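Local coordinates for GH127 beta-L-arabinofuranoside (Geobacillus stearothermophilus, PDB 4QK0), which probably hydrolyses terminal beta-L-arabinofuranosidic linkages as a family 127 glycoside hydrolase, releasing L-arabinose, at residues V16-I27 with I421-Y429. Numbering follows the deposited sequence.
Sequences VNLKDQFWKRYI and IASIGHYIY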
ATOM      1  N   VAL A  16       4.741  15.147 -42.764  1.00 49.32           N
ATOM      2  CA  VAL A  16       5.941  14.908 -41.944  1.00 44.16           C
ATOM      3  C   VAL A  16       6.460  13.517 -42.184  1.00 42.43           C
ATOM      4  O   VAL A  16       5.709  12.598 -42.059  1.00 42.40           O
ATOM      5  CB  VAL A  16       5.615  15.038 -40.446  1.00 42.08           C
ATOM      6  CG1 VAL A  16       6.820  14.756 -39.589  1.00 41.53           C
ATOM      7  CG2 VAL A  16       5.069  16.422 -40.132  1.00 42.94           C
ATOM      8  N   ASN A  17       7.739  13.369 -42.532  1.00 45.35           N
ATOM      9  CA  ASN A  17       8.379  12.063 -42.638  1.00 42.34           C
ATOM     10  C   ASN A  17       9.378  11.891 -41.549  1.00 41.95           C
ATOM     11  O   ASN A  17      10.284  12.728 -41.344  1.00 39.89           O
ATOM     12  CB  ASN A  17       9.120  11.870 -43.964  1.00 43.77           C
ATOM     13  CG  ASN A  17       8.214  12.066 -45.149  1.00 48.83           C
ATOM     14  OD1 ASN A  17       7.110  11.530 -45.203  1.00 52.69           O
ATOM     15  ND2 ASN A  17       8.648  12.878 -46.084  1.00 55.66           N
ATOM     16  N   LEU A  18       9.258  10.772 -40.873  1.00 42.43           N
ATOM     17  CA  LEU A  18      10.268  10.405 -39.897  1.00 46.75           C
ATOM     18  C   LEU A  18      11.536   9.931 -40.572  1.00 47.10           C
ATOM     19  O   LEU A  18      11.461   9.152 -41.477  1.00 52.69           O
ATOM     20  CB  LEU A  18       9.775   9.256 -39.093  1.00 45.88           C
ATOM     21  CG  LEU A  18       9.239   9.535 -37.723  1.00 51.32           C
ATOM     22  CD1 LEU A  18       9.013   8.153 -37.173  1.00 57.89           C
ATOM     23  CD2 LEU A  18      10.225  10.255 -36.829  1.00 51.41           C
ATOM     24  N   LYS A  19      12.692  10.380 -40.120  1.00 44.53           N
ATOM     25  CA  LYS A  19      13.944   9.900 -40.663  1.00 43.91           C
ATOM     26  C   LYS A  19      14.901   9.656 -39.502  1.00 42.16           C
ATOM     27  O   LYS A  19      15.989  10.178 -39.473  1.00 40.17           O
ATOM     28  CB  LYS A  19      14.601  10.961 -41.591  1.00 48.89           C
ATOM     29  CG  LYS A  19      13.975  11.362 -42.923  1.00 57.25           C
ATOM     30  CD  LYS A  19      14.950  12.322 -43.744  1.00 65.51           C
ATOM     31  CE  LYS A  19      15.419  13.709 -43.150  1.00 70.40           C
ATOM     32  NZ  LYS A  19      16.352  13.714 -41.964  1.00 65.07           N
ATOM     33  N   ASP A  20      14.494   8.924 -38.487  1.00 44.27           N
ATOM     34  CA  ASP A  20      15.376   8.804 -37.330  1.00 44.17           C
ATOM     35  C   ASP A  20      15.665   7.333 -37.081  1.00 41.71           C
ATOM     36  O   ASP A  20      15.390   6.514 -37.927  1.00 44.74           O
ATOM     37  CB  ASP A  20      14.772   9.515 -36.111  1.00 44.08           C
ATOM     38  CG  ASP A  20      13.819   8.653 -35.359  1.00 43.59           C
ATOM     39  OD1 ASP A  20      13.213   7.743 -36.005  1.00 40.69           O
ATOM     40  OD2 ASP A  20      13.700   8.876 -34.119  1.00 44.33           O
ATOM     41  N   GLN A  21      16.276   7.021 -35.958  1.00 43.82           N
ATOM     42  CA  GLN A  21      16.478   5.630 -35.562  1.00 45.52           C
ATOM     43  C   GLN A  21      15.494   5.272 -34.468  1.00 41.20           C
ATOM     44  O   GLN A  21      14.800   4.264 -34.539  1.00 38.80           O
ATOM     45  CB  GLN A  21      17.881   5.444 -35.001  1.00 52.19           C
ATOM     46  CG  GLN A  21      19.001   5.545 -36.023  1.00 60.91           C
ATOM     47  CD  GLN A  21      18.806   4.582 -37.178  1.00 66.43           C
ATOM     48  OE1 GLN A  21      18.253   4.968 -38.199  1.00 75.69           O
ATOM     49  NE2 GLN A  21      19.233   3.325 -37.021  1.00 70.33           N
ATOM     50  N   PHE A  22      15.412   6.139 -33.474  1.00 35.65           N
ATOM     51  CA  PHE A  22      14.667   5.858 -32.283  1.00 32.98           C
ATOM     52  C   PHE A  22      13.175   5.613 -32.538  1.00 31.89           C
ATOM     53  O   PHE A  22      12.673   4.525 -32.236  1.00 25.63           O
ATOM     54  CB  PHE A  22      14.911   7.005 -31.267  1.00 33.98           C
ATOM     55  CG  PHE A  22      14.395   6.716 -29.902  1.00 32.22           C
ATOM     56  CD1 PHE A  22      15.137   5.937 -29.018  1.00 30.40           C
ATOM     57  CD2 PHE A  22      13.137   7.154 -29.519  1.00 29.12           C
ATOM     58  CE1 PHE A  22      14.643   5.659 -27.757  1.00 29.65           C
ATOM     59  CE2 PHE A  22      12.648   6.870 -28.260  1.00 29.02           C
ATOM     60  CZ  PHE A  22      13.398   6.114 -27.380  1.00 28.65           C
ATOM     61  N   TRP A  23      12.442   6.608 -33.070  1.00 28.60           N
ATOM     62  CA  TRP A  23      11.001   6.413 -33.309  1.00 28.20           C
ATOM     63  C   TRP A  23      10.702   5.523 -34.493  1.00 26.50           C
ATOM     64  O   TRP A  23       9.722   4.790 -34.494  1.00 27.82           O
ATOM     65  CB  TRP A  23      10.259   7.727 -33.423  1.00 28.98           C
ATOM     66  CG  TRP A  23      10.280   8.446 -32.148  1.00 29.55           C
ATOM     67  CD1 TRP A  23      11.013   9.553 -31.843  1.00 28.57           C
ATOM     68  CD2 TRP A  23       9.580   8.091 -30.964  1.00 26.46           C
ATOM     69  NE1 TRP A  23      10.805   9.916 -30.559  1.00 27.35           N
ATOM     70  CE2 TRP A  23       9.908   9.052 -29.993  1.00 25.41           C
ATOM     71  CE3 TRP A  23       8.707   7.065 -30.642  1.00 25.43           C
ATOM     72  CZ2 TRP A  23       9.411   9.007 -28.693  1.00 27.78           C
ATOM     73  CZ3 TRP A  23       8.191   7.018 -29.341  1.00 29.10           C
ATOM     74  CH2 TRP A  23       8.553   7.975 -28.381  1.00 25.85           C
ATOM     75  N   LYS A  24      11.585   5.510 -35.466  1.00 32.70           N
ATOM     76  CA  LYS A  24      11.366   4.667 -36.630  1.00 34.92           C
ATOM     77  C   LYS A  24      11.342   3.213 -36.237  1.00 30.92           C
ATOM     78  O   LYS A  24      10.456   2.449 -36.679  1.00 32.56           O
ATOM     79  CB  LYS A  24      12.450   4.882 -37.687  1.00 47.32           C
ATOM     80  CG  LYS A  24      12.045   4.361 -39.074  1.00 55.53           C
ATOM     81  CD  LYS A  24      13.095   4.669 -40.139  1.00 67.37           C
ATOM     82  CE  LYS A  24      14.298   3.717 -40.039  1.00 74.20           C
ATOM     83  NZ  LYS A  24      13.976   2.322 -40.488  1.00 80.67           N
ATOM     84  N   ARG A  25      12.275   2.815 -35.384  1.00 27.08           N
ATOM     85  CA  ARG A  25      12.262   1.446 -34.848  1.00 27.76           C
ATOM     86  C   ARG A  25      10.923   1.106 -34.165  1.00 26.46           C
ATOM     87  O   ARG A  25      10.351   0.024 -34.386  1.00 30.16           O
ATOM     88  CB  ARG A  25      13.457   1.224 -33.908  1.00 30.94           C
ATOM     89  CG  ARG A  25      13.793  -0.254 -33.662  1.00 32.86           C
ATOM     90  CD  ARG A  25      14.651  -0.429 -32.417  1.00 31.49           C
ATOM     91  NE  ARG A  25      13.891  -0.111 -31.230  1.00 29.62           N
ATOM     92  CZ  ARG A  25      13.042  -0.934 -30.628  1.00 30.39           C
ATOM     93  NH1 ARG A  25      12.802  -2.161 -31.095  1.00 30.96           N
ATOM     94  NH2 ARG A  25      12.445  -0.538 -29.507  1.00 30.96           N
ATOM     95  N   TYR A  26      10.366   2.032 -33.386  1.00 25.80           N
ATOM     96  CA  TYR A  26       9.088   1.763 -32.685  1.00 25.67           C
ATOM     97  C   TYR A  26       7.923   1.642 -33.642  1.00 24.99           C
ATOM     98  O   TYR A  26       7.025   0.788 -33.490  1.00 24.26           O
ATOM     99  CB  TYR A  26       8.791   2.855 -31.642  1.00 26.37           C
ATOM    100  CG  TYR A  26       9.499   2.674 -30.299  1.00 25.49           C
ATOM    101  CD1 TYR A  26       9.101   1.676 -29.427  1.00 24.47           C
ATOM    102  CD2 TYR A  26      10.494   3.522 -29.890  1.00 26.34           C
ATOM    103  CE1 TYR A  26       9.718   1.490 -28.202  1.00 23.65           C
ATOM    104  CE2 TYR A  26      11.097   3.365 -28.648  1.00 31.18           C
ATOM    105  CZ  TYR A  26      10.680   2.312 -27.807  1.00 25.90           C
ATOM    106  OH  TYR A  26      11.274   2.113 -26.605  1.00 27.79           O
ATOM    107  N   ILE A  27       7.921   2.494 -34.651  1.00 24.57           N
ATOM    108  CA  ILE A  27       6.870   2.413 -35.684  1.00 25.52           C
ATOM    109  C   ILE A  27       6.925   1.096 -36.424  1.00 23.30           C
ATOM    110  O   ILE A  27       5.904   0.483 -36.659  1.00 25.79           O
ATOM    111  CB  ILE A  27       6.953   3.607 -36.659  1.00 30.00           C
ATOM    112  CG1 ILE A  27       6.640   4.869 -35.869  1.00 33.37           C
ATOM    113  CG2 ILE A  27       5.971   3.453 -37.807  1.00 28.83           C
ATOM    114  CD1 ILE A  27       6.329   6.069 -36.711  1.00 35.69           C
ATOM    115  N   ILE A 421       2.270   5.881 -30.995  1.00 27.83           N
ATOM    116  CA  ILE A 421       3.568   5.710 -31.620  1.00 26.08           C
ATOM    117  C   ILE A 421       3.420   5.942 -33.102  1.00 27.31           C
ATOM    118  O   ILE A 421       4.269   6.577 -33.731  1.00 26.26           O
ATOM    119  CB  ILE A 421       4.115   4.286 -31.345  1.00 27.56           C
ATOM    120  CG1 ILE A 421       4.666   4.204 -29.908  1.00 29.77           C
ATOM    121  CG2 ILE A 421       5.223   3.925 -32.308  1.00 26.86           C
ATOM    122  CD1 ILE A 421       5.001   2.807 -29.466  1.00 31.76           C
ATOM    123  N   ALA A 422       2.356   5.387 -33.681  1.00 27.90           N
ATOM    124  CA  ALA A 422       2.161   5.476 -35.138  1.00 29.32           C
ATOM    125  C   ALA A 422       1.924   6.916 -35.595  1.00 30.45           C
ATOM    126  O   ALA A 422       2.199   7.250 -36.740  1.00 28.10           O
ATOM    127  CB  ALA A 422       1.015   4.587 -35.602  1.00 28.13           C
ATOM    128  N   SER A 423       1.438   7.761 -34.690  1.00 30.44           N
ATOM    129  CA  SER A 423       1.168   9.141 -35.023  1.00 29.76           C
ATOM    130  C   SER A 423       2.217  10.081 -34.472  1.00 29.54           C
ATOM    131  O   SER A 423       1.963  11.264 -34.362  1.00 28.70           O
ATOM    132  CB  SER A 423      -0.235   9.534 -34.501  1.00 29.57           C
ATOM    133  OG  SER A 423      -0.307   9.436 -33.096  1.00 29.45           O
ATOM    134  N   ILE A 424       3.366   9.561 -34.069  1.00 29.57           N
ATOM    135  CA  ILE A 424       4.350  10.391 -33.426  1.00 31.57           C
ATOM    136  C   ILE A 424       4.695  11.609 -34.291  1.00 31.68           C
ATOM    137  O   ILE A 424       4.994  12.697 -33.769  1.00 34.20           O
ATOM    138  CB  ILE A 424       5.619   9.584 -33.045  1.00 31.74           C
ATOM    139  CG1 ILE A 424       6.646  10.436 -32.312  1.00 34.15           C
ATOM    140  CG2 ILE A 424       6.319   9.031 -34.238  1.00 35.20           C
ATOM    141  CD1 ILE A 424       6.201  10.792 -30.921  1.00 36.91           C
ATOM    142  N   GLY A 425       4.664  11.434 -35.599  1.00 31.10           N
ATOM    143  CA  GLY A 425       4.982  12.501 -36.527  1.00 29.16           C
ATOM    144  C   GLY A 425       4.129  13.733 -36.372  1.00 28.74           C
ATOM    145  O   GLY A 425       4.598  14.837 -36.601  1.00 29.77           O
ATOM    146  N   HIS A 426       2.907  13.553 -35.897  1.00 29.30           N
ATOM    147  CA  HIS A 426       1.972  14.651 -35.700  1.00 29.38           C
ATOM    148  C   HIS A 426       2.338  15.522 -34.501  1.00 29.65           C
ATOM    149  O   HIS A 426       1.744  16.556 -34.333  1.00 28.73           O
ATOM    150  CB  HIS A 426       0.582  14.157 -35.381  1.00 30.91           C
ATOM    151  CG  HIS A 426      -0.064  13.345 -36.444  1.00 38.13           C
ATOM    152  ND1 HIS A 426       0.668  12.676 -37.392  1.00 42.18           N
ATOM    153  CD2 HIS A 426      -1.363  13.019 -36.668  1.00 36.68           C
ATOM    154  CE1 HIS A 426      -0.146  12.009 -38.184  1.00 38.70           C
ATOM    155  NE2 HIS A 426      -1.382  12.201 -37.766  1.00 36.03           N
ATOM    156  N   TYR A 427       3.285  15.107 -33.654  1.00 31.27           N
ATOM    157  CA  TYR A 427       3.613  15.882 -32.458  1.00 29.32           C
ATOM    158  C   TYR A 427       4.913  16.674 -32.581  1.00 26.97           C
ATOM    159  O   TYR A 427       5.262  17.433 -31.687  1.00 28.46           O
ATOM    160  CB  TYR A 427       3.687  14.954 -31.195  1.00 28.93           C
ATOM    161  CG  TYR A 427       2.379  14.283 -30.890  1.00 27.57           C
ATOM    162  CD1 TYR A 427       1.937  13.192 -31.652  1.00 30.59           C
ATOM    163  CD2 TYR A 427       1.540  14.761 -29.905  1.00 28.18           C
ATOM    164  CE1 TYR A 427       0.705  12.584 -31.417  1.00 28.48           C
ATOM    165  CE2 TYR A 427       0.309  14.163 -29.663  1.00 28.10           C
ATOM    166  CZ  TYR A 427      -0.088  13.069 -30.418  1.00 29.24           C
ATOM    167  OH  TYR A 427      -1.286  12.463 -30.183  1.00 28.95           O
ATOM    168  N   ILE A 428       5.677  16.451 -33.624  1.00 27.73           N
ATOM    169  CA  ILE A 428       7.001  17.077 -33.712  1.00 26.15           C
ATOM    170  C   ILE A 428       6.885  18.587 -33.964  1.00 27.07           C
ATOM    171  O   ILE A 428       7.626  19.365 -33.365  1.00 27.82           O
ATOM    172  CB  ILE A 428       7.824  16.418 -34.824  1.00 28.45           C
ATOM    173  CG1 ILE A 428       8.012  14.927 -34.525  1.00 31.65           C
ATOM    174  CG2 ILE A 428       9.194  17.061 -34.955  1.00 28.54           C
ATOM    175  CD1 ILE A 428       8.590  14.143 -35.668  1.00 31.36           C
ATOM    176  N   TYR A 429       6.013  18.955 -34.900  1.00 28.03           N
ATOM    177  CA  TYR A 429       5.929  20.353 -35.425  1.00 30.71           C
ATOM    178  C   TYR A 429       4.539  20.894 -35.264  1.00 30.14           C
ATOM    179  O   TYR A 429       3.583  20.133 -35.206  1.00 30.46           O
ATOM    180  CB  TYR A 429       6.299  20.420 -36.932  1.00 29.46           C
ATOM    181  CG  TYR A 429       7.674  19.850 -37.301  1.00 26.60           C
ATOM    182  CD1 TYR A 429       8.841  20.581 -37.123  1.00 22.98           C
ATOM    183  CD2 TYR A 429       7.781  18.591 -37.850  1.00 26.37           C
ATOM    184  CE1 TYR A 429      10.076  20.046 -37.450  1.00 23.48           C
ATOM    185  CE2 TYR A 429       9.012  18.062 -38.192  1.00 26.20           C
ATOM    186  CZ  TYR A 429      10.151  18.785 -37.985  1.00 24.87           C
ATOM    187  OH  TYR A 429      11.386  18.221 -38.337  1.00 27.49           O
TER
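Ile424 packs against Trp23, Leu18 and Ile27 at once; the side chains that meet are apolar, two of them also lying against backbone carbonyls, and no hydrogen bond passes between residues 16-27 and 421-429. Ile424 CG1 makes a CH-pi contact over one face of the Trp23 indole, 4.1 Å from the centroid of the five-membered ring and 15° off the normal. With CG1 anti to the backbone N (chi1 -178°), Ile424 CG2 is left to meet Leu18 CD1 at 4.1 Å and Ile27 CD1 at 3.9 Å; a beta-branched side chain suits this place, because its two branches reach different neighbours. Phe22 lies on the opposite face of the indole, whose NE1 is hydrogen-bonded to Tyr365.

Between the helices, the side chains of Ile27 and Ile421 lie alongside each other, pointing opposite ways. Ile421 CG2 touches Tyr26 CB at 3.8 Å, while Ile27 CG1 rests on the carbonyl O of Ile421. At the strand end, Val16 CG1 lies 3.7 Å from Gly425 O and reaches Ile428 CD1, and Val16 CG2 meets Tyr429 CD2, approaching that ring obliquely.

Within 16-27, Asp20 caps the start of helix 22-42: OD2 accepts from Trp23 N (2.8 Å, 166°) and OD1 from Lys24 N, probably holding the turn that sets up Trp23.

Strand 15-18 edges an antiparallel sheet, paired with strand 444-450, whereas helices 22-42 and 413-422 belong to the catalytic domain. The contact thus forms part of the junction between the (alpha/alpha)6-barrel catalytic domain and one beta-sandwich domain, as known for GH127.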